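PDB 6A5K: histone-lysine N-methyltransferase, H3 lysine-9 specific SUVH6 from Arabidopsis thaliana, which methylates histone H3 at its H3K9 site with S-adenosylmethionine as methyl donor, and probably binds methylated non-CG DNA through its SRA domain. Local coordinates for residues S124-Q132 with V212-I220; S61-V69 with D98-T109. The protein carries 1 engineered substitution. All blocks are in the same frame, centred on the assembly; numbering follows the deposited sequence.

Contact 1: S124-Q132 with V212-I220; sequences SDVLTYTGQ and VFKFQLRRI
An antiparallel strand pair in the sheet of the SRA domain joins 126-130 to 212-219. The N-to-C directions of the two strands are 160° apart. Leu127 faces Leu217 and Tyr129 faces Phe215 in hydrogen-bonded pairs, and each pair exchanges two backbone bonds. Leu217 N to Leu127 O is 2.8 Å and nearly straight. The ladder runs on at both ends, with Arg219 N giving to Asp125 O and Gly131 N to Phe213 O.

One face of the pair is mostly apolar. Leu127 and Leu217 lie side by side and point the same way, with CD2 of Leu127 3.8 Å from CD1 of Leu217. The same CD1 of Leu217 reaches CB of Tyr129 at 4.0 Å. Phe215 presents its ring edge to the partner strand: its CE1 is 4.0 Å from Gly131 CA, and Tyr129 O also lies near the ring plane. Ile111 of strand 105-113 and Leu161 of helix 156-167 pack on this face.

The other face is mixed. Just before the strand, Asp125 OD2 forms a salt bridge with Arg218 NH1 and accepts its hydrogen bond at 3.1 Å, on the syn side of the carboxylate but 35° out of its plane. The Arg218 chain leaves extended and bends at chi3 (-59°), which turns the guanidinium back over Val126. CG2 of Val126 sits over one guanidinium face, 3.5 Å from NH1 of Arg218. Arg218 NE has a second acidic partner, Glu199, which also accepts from Gln216 NE2. At the far end, Thr130 and Lys214 run alongside each other, with OG1 of Thr130 3.4 Å from CE of Lys214.

The pair is an antiparallel ladder within the mixed, curled SRA sheet, whose mostly apolar face packs on helix 156-167.

Contact 2: S61-V69 with D98-T109; sequences SGVHILGEV and DYMKYGKAKVAT
Asp98 meets His64 near the start of strand 97-102. Its OD1 accepts from NE2 of His64 at 2.8 Å. The donor lies on the syn side, 30° out of the carboxylate plane, while OD1 stays close to the imidazole plane. This is a His-carboxylate hydrogen bond. OD2 of Asp98 has a partner of its own in Lys91 N.

At Tyr99 the side chain turns away, but the backbone still takes part. Its O lies over one face of the His64 ring, 3.2 Å from CD2 of His64. The imidazole is thus met at its edge by Asp98 and over a face by this carbonyl.

Met100, a selenomethionine, slides past His64 in the opposite direction, with CB of Met100 3.6 Å from CB of His64. From CG its chain runs out extended (chi2 -177°), which carries CE to Leu66. CE of Met100 comes within 3.5 Å of CB of Leu66, a tight contact, and the two side chains cross at about a right angle.

Tyr102 follows, with CE2 4.0 Å from CD2 of Leu66. A type II' turn from Tyr102 to Ala105 then reverses the chain. On the return strand, Val107 CG2 and Ala108 O both approach CD1 of Leu66, the second at 3.7 Å. That leucine therefore spans both arms of the hairpin. Thr109 closes the contact: its CB is 3.7 Å from Ile65 O, and a water links its O to Gly67 N.

The loop, which follows helix 44-54 and precedes strand 77-78 in the chain, meets the hairpin through 64-66 and, by a water, Gly67. NH1 of Arg172, on strand 171-176, hydrogen-bonds to the carbonyls of Ile65 and Gly67. Tyr99 and Ala108 turn instead to helix 156-167.

In the fold
Both contacts belong to the SRA domain and reach the same curled sheet. Their centres are about 18 Å apart, and their nearest atoms about 7 Å, so they do not touch. Along the chain they follow in series: strand 105-113 leaves contact 2 and is succeeded by strand 126-130 of contact 1. Strand 105-113 also joins them in space, since its Ile111 packs against Tyr129 and Leu217 of contact 1. Helix 156-167 is shared too, with Leu161 meeting Phe215 of contact 1 and Ala108 of contact 2. The S-adenosylmethionine pocket is formed by residues between 363 and 526, so neither contact supplies any part of it.

Contact 1: S124-Q132 with V212-I220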
loop_
_atom_site.group_PDB
_atom_site.type_symbol
_atom_site.label_atom_id
_atom_site.label_comp_id
_atom_site.label_asym_id
_atom_site.label_seq_id
_atom_site.Cartn_x
_atom_site.Cartn_y
_atom_site.Cartn_z
ATOM N N SER A 124 -4.295 26.748 0.749
ATOM C CA SER A 124 -4.438 25.293 0.823
ATOM C C SER A 124 -5.238 24.798 2.038
ATOM O O SER A 124 -5.703 23.660 2.044
ATOM C CB SER A 124 -3.054 24.628 0.810
ATOM O OG SER A 124 -2.335 24.883 2.007
ATOM N N ASP A 125 -5.416 25.642 3.049
ATOM C CA ASP A 125 -6.217 25.256 4.208
ATOM C C ASP A 125 -7.711 25.505 3.991
ATOM O O ASP A 125 -8.536 25.105 4.816
ATOM C CB ASP A 125 -5.746 26.000 5.460
ATOM C CG ASP A 125 -5.776 27.507 5.291
ATOM O OD1 ASP A 125 -5.514 27.990 4.167
ATOM O OD2 ASP A 125 -6.060 28.210 6.288
ATOM N N VAL A 126 -8.054 26.147 2.879
ATOM C CA VAL A 126 -9.443 26.508 2.589
ATOM C C VAL A 126 -10.074 25.576 1.547
ATOM O O VAL A 126 -9.448 25.203 0.558
ATOM C CB VAL A 126 -9.544 27.970 2.100
ATOM C CG1 VAL A 126 -10.990 28.351 1.818
ATOM C CG2 VAL A 126 -8.943 28.912 3.130
ATOM N N LEU A 127 -11.326 25.206 1.784
ATOM C CA LEU A 127 -12.044 24.267 0.934
ATOM C C LEU A 127 -13.475 24.762 0.730
ATOM O O LEU A 127 -14.124 25.167 1.686
ATOM C CB LEU A 127 -12.020 22.874 1.581
ATOM C CG LEU A 127 -12.779 21.674 1.017
ATOM C CD1 LEU A 127 -12.034 20.402 1.382
ATOM C CD2 LEU A 127 -14.199 21.614 1.541
ATOM N N THR A 128 -13.963 24.756 -0.506
ATOM C CA THR A 128 -15.376 25.047 -0.746
ATOM C C THR A 128 -16.099 23.764 -1.123
ATOM O O THR A 128 -15.659 23.025 -1.998
ATOM C CB THR A 128 -15.589 26.097 -1.854
ATOM O OG1 THR A 128 -15.295 25.511 -3.124
ATOM C CG2 THR A 128 -14.711 27.314 -1.633
ATOM N N TYR A 129 -17.216 23.508 -0.455
ATOM C CA TYR A 129 -17.920 22.244 -0.578
ATOM C C TYR A 129 -19.364 22.471 -1.014
ATOM O O TYR A 129 -20.045 23.333 -0.470
ATOM C CB TYR A 129 -17.879 21.493 0.752
ATOM C CG TYR A 129 -18.677 20.219 0.750
ATOM C CD1 TYR A 129 -18.177 19.065 0.149
ATOM C CD2 TYR A 129 -19.928 20.161 1.343
ATOM C CE1 TYR A 129 -18.909 17.891 0.144
ATOM C CE2 TYR A 129 -20.663 18.995 1.340
ATOM C CZ TYR A 129 -20.151 17.863 0.741
ATOM O OH TYR A 129 -20.895 16.706 0.740
ATOM N N THR A 130 -19.835 21.699 -1.988
ATOM C CA THR A 130 -21.198 21.870 -2.483
ATOM C C THR A 130 -22.166 20.897 -1.806
ATOM O O THR A 130 -21.893 19.703 -1.696
ATOM C CB THR A 130 -21.259 21.695 -4.002
ATOM O OG1 THR A 130 -20.300 22.567 -4.610
ATOM C CG2 THR A 130 -22.652 22.035 -4.526
ATOM N N GLY A 131 -23.303 21.429 -1.368
ATOM C CA GLY A 131 -24.225 20.722 -0.498
ATOM C C GLY A 131 -25.060 19.613 -1.109
ATOM O O GLY A 131 -24.909 19.278 -2.288
ATOM N N GLN A 132 -25.962 19.078 -0.280
ATOM C CA GLN A 132 -26.737 17.861 -0.534
ATOM C C GLN A 132 -25.868 16.770 -1.139
ATOM O O GLN A 132 -25.083 16.138 -0.429
ATOM C CB GLN A 132 -27.949 18.137 -1.434
ATOM C CG GLN A 132 -28.184 17.054 -2.485
ATOM C CD GLN A 132 -29.464 17.258 -3.273
ATOM O OE1 GLN A 132 -30.550 16.912 -2.807
ATOM N NE2 GLN A 132 -29.345 17.825 -4.471
ATOM N N VAL A 212 -28.489 25.563 -5.040
ATOM C CA VAL A 212 -27.624 24.724 -4.207
ATOM C C VAL A 212 -26.954 25.479 -3.052
ATOM O O VAL A 212 -26.750 26.691 -3.112
ATOM C CB VAL A 212 -26.501 24.052 -5.038
ATOM C CG1 VAL A 212 -27.087 23.152 -6.119
ATOM C CG2 VAL A 212 -25.573 25.101 -5.638
ATOM N N PHE A 213 -26.600 24.739 -2.008
ATOM C CA PHE A 213 -25.852 25.294 -0.886
ATOM C C PHE A 213 -24.359 25.047 -1.039
ATOM O O PHE A 213 -23.938 23.970 -1.466
ATOM C CB PHE A 213 -26.338 24.700 0.441
ATOM C CG PHE A 213 -27.738 25.090 0.798
ATOM C CD1 PHE A 213 -28.809 24.277 0.459
ATOM C CD2 PHE A 213 -27.989 26.278 1.462
ATOM C CE1 PHE A 213 -30.103 24.643 0.787
ATOM C CE2 PHE A 213 -29.283 26.650 1.790
ATOM C CZ PHE A 213 -30.339 25.832 1.453
ATOM N N LYS A 214 -23.564 26.050 -0.684
ATOM C CA LYS A 214 -22.116 25.917 -0.680
ATOM C C LYS A 214 -21.570 26.339 0.681
ATOM O O LYS A 214 -22.107 27.241 1.317
ATOM C CB LYS A 214 -21.490 26.749 -1.798
ATOM C CG LYS A 214 -21.922 26.317 -3.192
ATOM C CD LYS A 214 -20.749 26.281 -4.153
ATOM C CE LYS A 214 -21.162 25.715 -5.501
ATOM N NZ LYS A 214 -19.988 25.497 -6.395
ATOM N N PHE A 215 -20.501 25.678 1.114
ATOM C CA PHE A 215 -19.940 25.863 2.448
ATOM C C PHE A 215 -18.447 26.133 2.330
ATOM O O PHE A 215 -17.767 25.505 1.523
ATOM C CB PHE A 215 -20.177 24.615 3.322
ATOM C CG PHE A 215 -21.626 24.231 3.466
ATOM C CD1 PHE A 215 -22.267 23.497 2.474
ATOM C CD2 PHE A 215 -22.342 24.583 4.602
ATOM C CE1 PHE A 215 -23.599 23.135 2.606
ATOM C CE2 PHE A 215 -23.674 24.225 4.746
ATOM C CZ PHE A 215 -24.305 23.503 3.744
ATOM N N GLN A 216 -17.927 27.060 3.126
ATOM C CA GLN A 216 -16.482 27.244 3.180
ATOM C C GLN A 216 -15.932 26.653 4.468
ATOM O O GLN A 216 -16.392 26.989 5.552
ATOM C CB GLN A 216 -16.101 28.724 3.071
ATOM C CG GLN A 216 -14.622 28.982 3.307
ATOM C CD GLN A 216 -14.241 30.423 3.068
ATOM O OE1 GLN A 216 -14.326 30.916 1.947
ATOM N NE2 GLN A 216 -13.819 31.108 4.121
ATOM N N LEU A 217 -14.953 25.766 4.339
ATOM C CA LEU A 217 -14.293 25.162 5.489
ATOM C C LEU A 217 -12.823 25.556 5.517
ATOM O O LEU A 217 -12.210 25.766 4.472
ATOM C CB LEU A 217 -14.420 23.637 5.463
ATOM C CG LEU A 217 -15.818 23.012 5.545
ATOM C CD1 LEU A 217 -16.513 23.024 4.187
ATOM C CD2 LEU A 217 -15.755 21.593 6.106
ATOM N N ARG A 218 -12.262 25.655 6.719
ATOM C CA ARG A 218 -10.847 25.967 6.875
ATOM C C ARG A 218 -10.186 24.949 7.798
ATOM O O ARG A 218 -10.706 24.624 8.868
ATOM C CB ARG A 218 -10.648 27.391 7.412
ATOM C CG ARG A 218 -9.184 27.805 7.506
ATOM C CD ARG A 218 -9.027 29.208 8.095
ATOM N NE ARG A 218 -9.730 30.218 7.306
ATOM C CZ ARG A 218 -9.182 30.905 6.309
ATOM N NH1 ARG A 218 -7.919 30.690 5.969
ATOM N NH2 ARG A 218 -9.898 31.805 5.648
ATOM N N ARG A 219 -9.033 24.454 7.369
ATOM C CA ARG A 219 -8.327 23.411 8.097
ATOM C C ARG A 219 -7.835 23.904 9.453
ATOM O O ARG A 219 -7.280 24.995 9.568
ATOM C CB ARG A 219 -7.155 22.900 7.262
ATOM C CG ARG A 219 -6.662 21.519 7.652
ATOM C CD ARG A 219 -5.743 20.981 6.576
ATOM N NE ARG A 219 -5.383 19.585 6.793
ATOM C CZ ARG A 219 -4.178 19.173 7.177
ATOM N NH1 ARG A 219 -3.205 20.049 7.390
ATOM N NH2 ARG A 219 -3.940 17.879 7.337
ATOM N N ILE A 220 -8.053 23.094 10.482
ATOM C CA ILE A 220 -7.596 23.430 11.825
ATOM C C ILE A 220 -6.072 23.364 11.901
ATOM O O ILE A 220 -5.477 22.355 11.537
ATOM C CB ILE A 220 -8.225 22.490 12.873
ATOM C CG1 ILE A 220 -9.737 22.732 12.953
ATOM C CG2 ILE A 220 -7.572 22.677 14.239
ATOM C CD1 ILE A 220 -10.475 21.663 13.712
HETATM O O HOH W 1 -5.687 30.542 3.452
#

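Contact 2: S61-V69 with D98-T109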
loop_
_atom_site.group_PDB
_atom_site.type_symbol
_atom_site.label_atom_id
_atom_site.label_comp_id
_atom_site.label_asym_id
_atom_site.label_seq_id
_atom_site.Cartn_x
_atom_site.Cartn_y
_atom_site.Cartn_z
ATOM N N SER A 61 -18.612 0.621 15.339
ATOM C CA SER A 61 -19.942 0.405 14.776
ATOM C C SER A 61 -21.020 0.789 15.781
ATOM O O SER A 61 -20.844 0.636 16.990
ATOM C CB SER A 61 -20.129 -1.048 14.343
ATOM O OG SER A 61 -20.267 -1.896 15.465
ATOM N N GLY A 62 -22.137 1.292 15.273
ATOM C CA GLY A 62 -23.238 1.701 16.124
ATOM C C GLY A 62 -23.045 3.068 16.756
ATOM O O GLY A 62 -23.900 3.519 17.518
ATOM N N VAL A 63 -21.925 3.727 16.458
ATOM C CA VAL A 63 -21.659 5.053 17.021
ATOM C C VAL A 63 -21.079 6.043 16.014
ATOM O O VAL A 63 -20.356 5.663 15.094
ATOM C CB VAL A 63 -20.690 4.982 18.226
ATOM C CG1 VAL A 63 -21.279 4.130 19.352
ATOM C CG2 VAL A 63 -19.336 4.447 17.800
ATOM N N HIS A 64 -21.409 7.319 16.207
ATOM C CA HIS A 64 -20.804 8.419 15.456
ATOM C C HIS A 64 -19.693 9.039 16.290
ATOM O O HIS A 64 -19.802 9.117 17.515
ATOM C CB HIS A 64 -21.845 9.489 15.099
ATOM C CG HIS A 64 -22.598 9.211 13.833
ATOM N ND1 HIS A 64 -23.679 8.365 13.779
ATOM C CD2 HIS A 64 -22.424 9.688 12.574
ATOM C CE1 HIS A 64 -24.141 8.321 12.537
ATOM N NE2 HIS A 64 -23.396 9.115 11.792
ATOM N N ILE A 65 -18.630 9.480 15.629
ATOM C CA ILE A 65 -17.503 10.116 16.308
ATOM C C ILE A 65 -17.292 11.563 15.851
ATOM O O ILE A 65 -17.241 11.836 14.652
ATOM C CB ILE A 65 -16.197 9.331 16.065
ATOM C CG1 ILE A 65 -16.339 7.893 16.572
ATOM C CG2 ILE A 65 -15.020 10.027 16.739
ATOM C CD1 ILE A 65 -15.191 6.992 16.190
ATOM N N LEU A 66 -17.159 12.483 16.804
ATOM C CA LEU A 66 -16.798 13.860 16.478
ATOM C C LEU A 66 -15.301 14.082 16.666
ATOM O O LEU A 66 -14.770 13.883 17.759
ATOM C CB LEU A 66 -17.589 14.847 17.337
ATOM C CG LEU A 66 -17.669 16.298 16.848
ATOM C CD1 LEU A 66 -18.281 16.381 15.456
ATOM C CD2 LEU A 66 -18.463 17.149 17.837
ATOM N N GLY A 67 -14.624 14.489 15.595
ATOM C CA GLY A 67 -13.204 14.780 15.659
ATOM C C GLY A 67 -12.330 13.620 15.211
ATOM O O GLY A 67 -12.684 12.890 14.281
ATOM N N GLU A 68 -11.184 13.457 15.869
ATOM C CA GLU A 68 -10.224 12.408 15.516
ATOM C C GLU A 68 -10.756 11.002 15.774
ATOM O O GLU A 68 -11.332 10.725 16.822
ATOM C CB GLU A 68 -8.907 12.584 16.285
ATOM C CG GLU A 68 -8.104 13.842 15.962
ATOM C CD GLU A 68 -8.525 15.049 16.784
ATOM O OE1 GLU A 68 -9.533 14.959 17.519
ATOM O OE2 GLU A 68 -7.829 16.086 16.710
ATOM N N VAL A 69 -10.535 10.114 14.811
ATOM C CA VAL A 69 -10.879 8.707 14.951
ATOM C C VAL A 69 -9.617 7.922 15.293
ATOM O O VAL A 69 -8.642 7.975 14.547
ATOM C CB VAL A 69 -11.504 8.150 13.660
ATOM C CG1 VAL A 69 -11.724 6.646 13.769
ATOM C CG2 VAL A 69 -12.803 8.879 13.340
ATOM N N ASP A 98 -22.092 13.288 6.639
ATOM C CA ASP A 98 -22.459 12.504 7.804
ATOM C C ASP A 98 -22.506 13.428 9.014
ATOM O O ASP A 98 -21.674 14.354 9.148
ATOM C CB ASP A 98 -21.469 11.361 8.038
ATOM C CG ASP A 98 -22.031 10.273 8.949
ATOM O OD1 ASP A 98 -23.246 10.293 9.232
ATOM O OD2 ASP A 98 -21.259 9.380 9.360
ATOM N N TYR A 99 -23.459 13.146 9.898
ATOM C CA TYR A 99 -23.728 14.009 11.036
ATOM C C TYR A 99 -24.241 13.243 12.250
ATOM O O TYR A 99 -24.572 12.057 12.169
ATOM C CB TYR A 99 -24.729 15.096 10.647
ATOM C CG TYR A 99 -26.050 14.593 10.107
ATOM C CD1 TYR A 99 -26.226 14.374 8.745
ATOM C CD2 TYR A 99 -27.128 14.355 10.955
ATOM C CE1 TYR A 99 -27.431 13.922 8.244
ATOM C CE2 TYR A 99 -28.336 13.901 10.460
ATOM C CZ TYR A 99 -28.480 13.689 9.103
ATOM O OH TYR A 99 -29.679 13.239 8.600
HETATM N N MSE A 100 -24.299 13.931 13.383
HETATM C CA MSE A 100 -24.718 13.296 14.620
HETATM C C MSE A 100 -25.428 14.299 15.511
HETATM O O MSE A 100 -25.273 15.511 15.350
HETATM C CB MSE A 100 -23.516 12.684 15.350
HETATM C CG MSE A 100 -22.696 13.667 16.171
HETATM SE SE MSE A 100 -21.114 12.856 17.029
HETATM C CE MSE A 100 -20.846 14.226 18.391
ATOM N N LYS A 101 -26.217 13.777 16.442
ATOM C CA LYS A 101 -26.904 14.589 17.433
ATOM C C LYS A 101 -25.880 15.367 18.257
ATOM O O LYS A 101 -24.845 14.828 18.640
ATOM C CB LYS A 101 -27.769 13.690 18.321
ATOM C CG LYS A 101 -28.762 14.399 19.202
ATOM C CD LYS A 101 -29.702 13.399 19.873
ATOM C CE LYS A 101 -30.952 14.094 20.404
ATOM N NZ LYS A 101 -32.070 13.141 20.665
ATOM N N TYR A 102 -26.156 16.644 18.500
ATOM C CA TYR A 102 -25.268 17.473 19.308
ATOM C C TYR A 102 -26.094 18.461 20.107
ATOM O O TYR A 102 -26.577 19.450 19.560
ATOM C CB TYR A 102 -24.259 18.219 18.433
ATOM C CG TYR A 102 -23.218 18.984 19.219
ATOM C CD1 TYR A 102 -23.461 20.270 19.675
ATOM C CD2 TYR A 102 -21.987 18.418 19.496
ATOM C CE1 TYR A 102 -22.507 20.964 20.394
ATOM C CE2 TYR A 102 -21.028 19.106 20.203
ATOM C CZ TYR A 102 -21.290 20.373 20.655
ATOM O OH TYR A 102 -20.329 21.048 21.368
ATOM N N GLY A 103 -26.248 18.198 21.400
ATOM C CA GLY A 103 -27.167 18.971 22.215
ATOM C C GLY A 103 -28.567 18.788 21.663
ATOM O O GLY A 103 -29.017 17.659 21.475
ATOM N N LYS A 104 -29.246 19.898 21.388
ATOM C CA LYS A 104 -30.566 19.868 20.769
ATOM C C LYS A 104 -30.462 19.852 19.255
ATOM O O LYS A 104 -31.465 19.729 18.554
ATOM C CB LYS A 104 -31.395 21.077 21.195
ATOM C CG LYS A 104 -31.849 21.073 22.634
ATOM C CD LYS A 104 -32.708 22.296 22.887
ATOM C CE LYS A 104 -33.418 22.226 24.217
ATOM N NZ LYS A 104 -34.314 21.039 24.321
ATOM N N ALA A 105 -29.245 19.989 18.753
ATOM C CA ALA A 105 -29.040 20.116 17.325
ATOM C C ALA A 105 -28.358 18.891 16.727
ATOM O O ALA A 105 -28.196 17.857 17.383
ATOM C CB ALA A 105 -28.222 21.363 17.032
ATOM N N LYS A 106 -27.985 19.020 15.463
ATOM C CA LYS A 106 -27.135 18.041 14.808
ATOM C C LYS A 106 -26.010 18.793 14.128
ATOM O O LYS A 106 -26.230 19.872 13.578
ATOM C CB LYS A 106 -27.925 17.202 13.801
ATOM C CG LYS A 106 -28.957 16.287 14.442
ATOM C CD LYS A 106 -29.990 15.817 13.433
ATOM C CE LYS A 106 -30.989 14.855 14.072
ATOM N NZ LYS A 106 -32.121 14.525 13.160
ATOM N N VAL A 107 -24.803 18.244 14.197
ATOM C CA VAL A 107 -23.665 18.844 13.524
ATOM C C VAL A 107 -23.031 17.799 12.632
ATOM O O VAL A 107 -23.137 16.602 12.903
ATOM C CB VAL A 107 -22.611 19.388 14.511
ATOM C CG1 VAL A 107 -23.206 20.502 15.370
ATOM C CG2 VAL A 107 -22.038 18.259 15.375
ATOM N N ALA A 108 -22.388 18.247 11.560
ATOM C CA ALA A 108 -21.698 17.324 10.669
ATOM C C ALA A 108 -20.524 16.667 11.376
ATOM O O ALA A 108 -19.828 17.304 12.169
ATOM C CB ALA A 108 -21.219 18.038 9.423
ATOM N N THR A 109 -20.297 15.394 11.078
ATOM C CA THR A 109 -19.130 14.699 11.590
ATOM C C THR A 109 -18.100 14.541 10.483
ATOM O O THR A 109 -16.891 14.586 10.731
ATOM C CB THR A 109 -19.489 13.321 12.139
ATOM O OG1 THR A 109 -20.230 12.604 11.142
ATOM C CG2 THR A 109 -20.331 13.454 13.414
HETATM O O HOH W 2 -15.761 15.448 13.154
#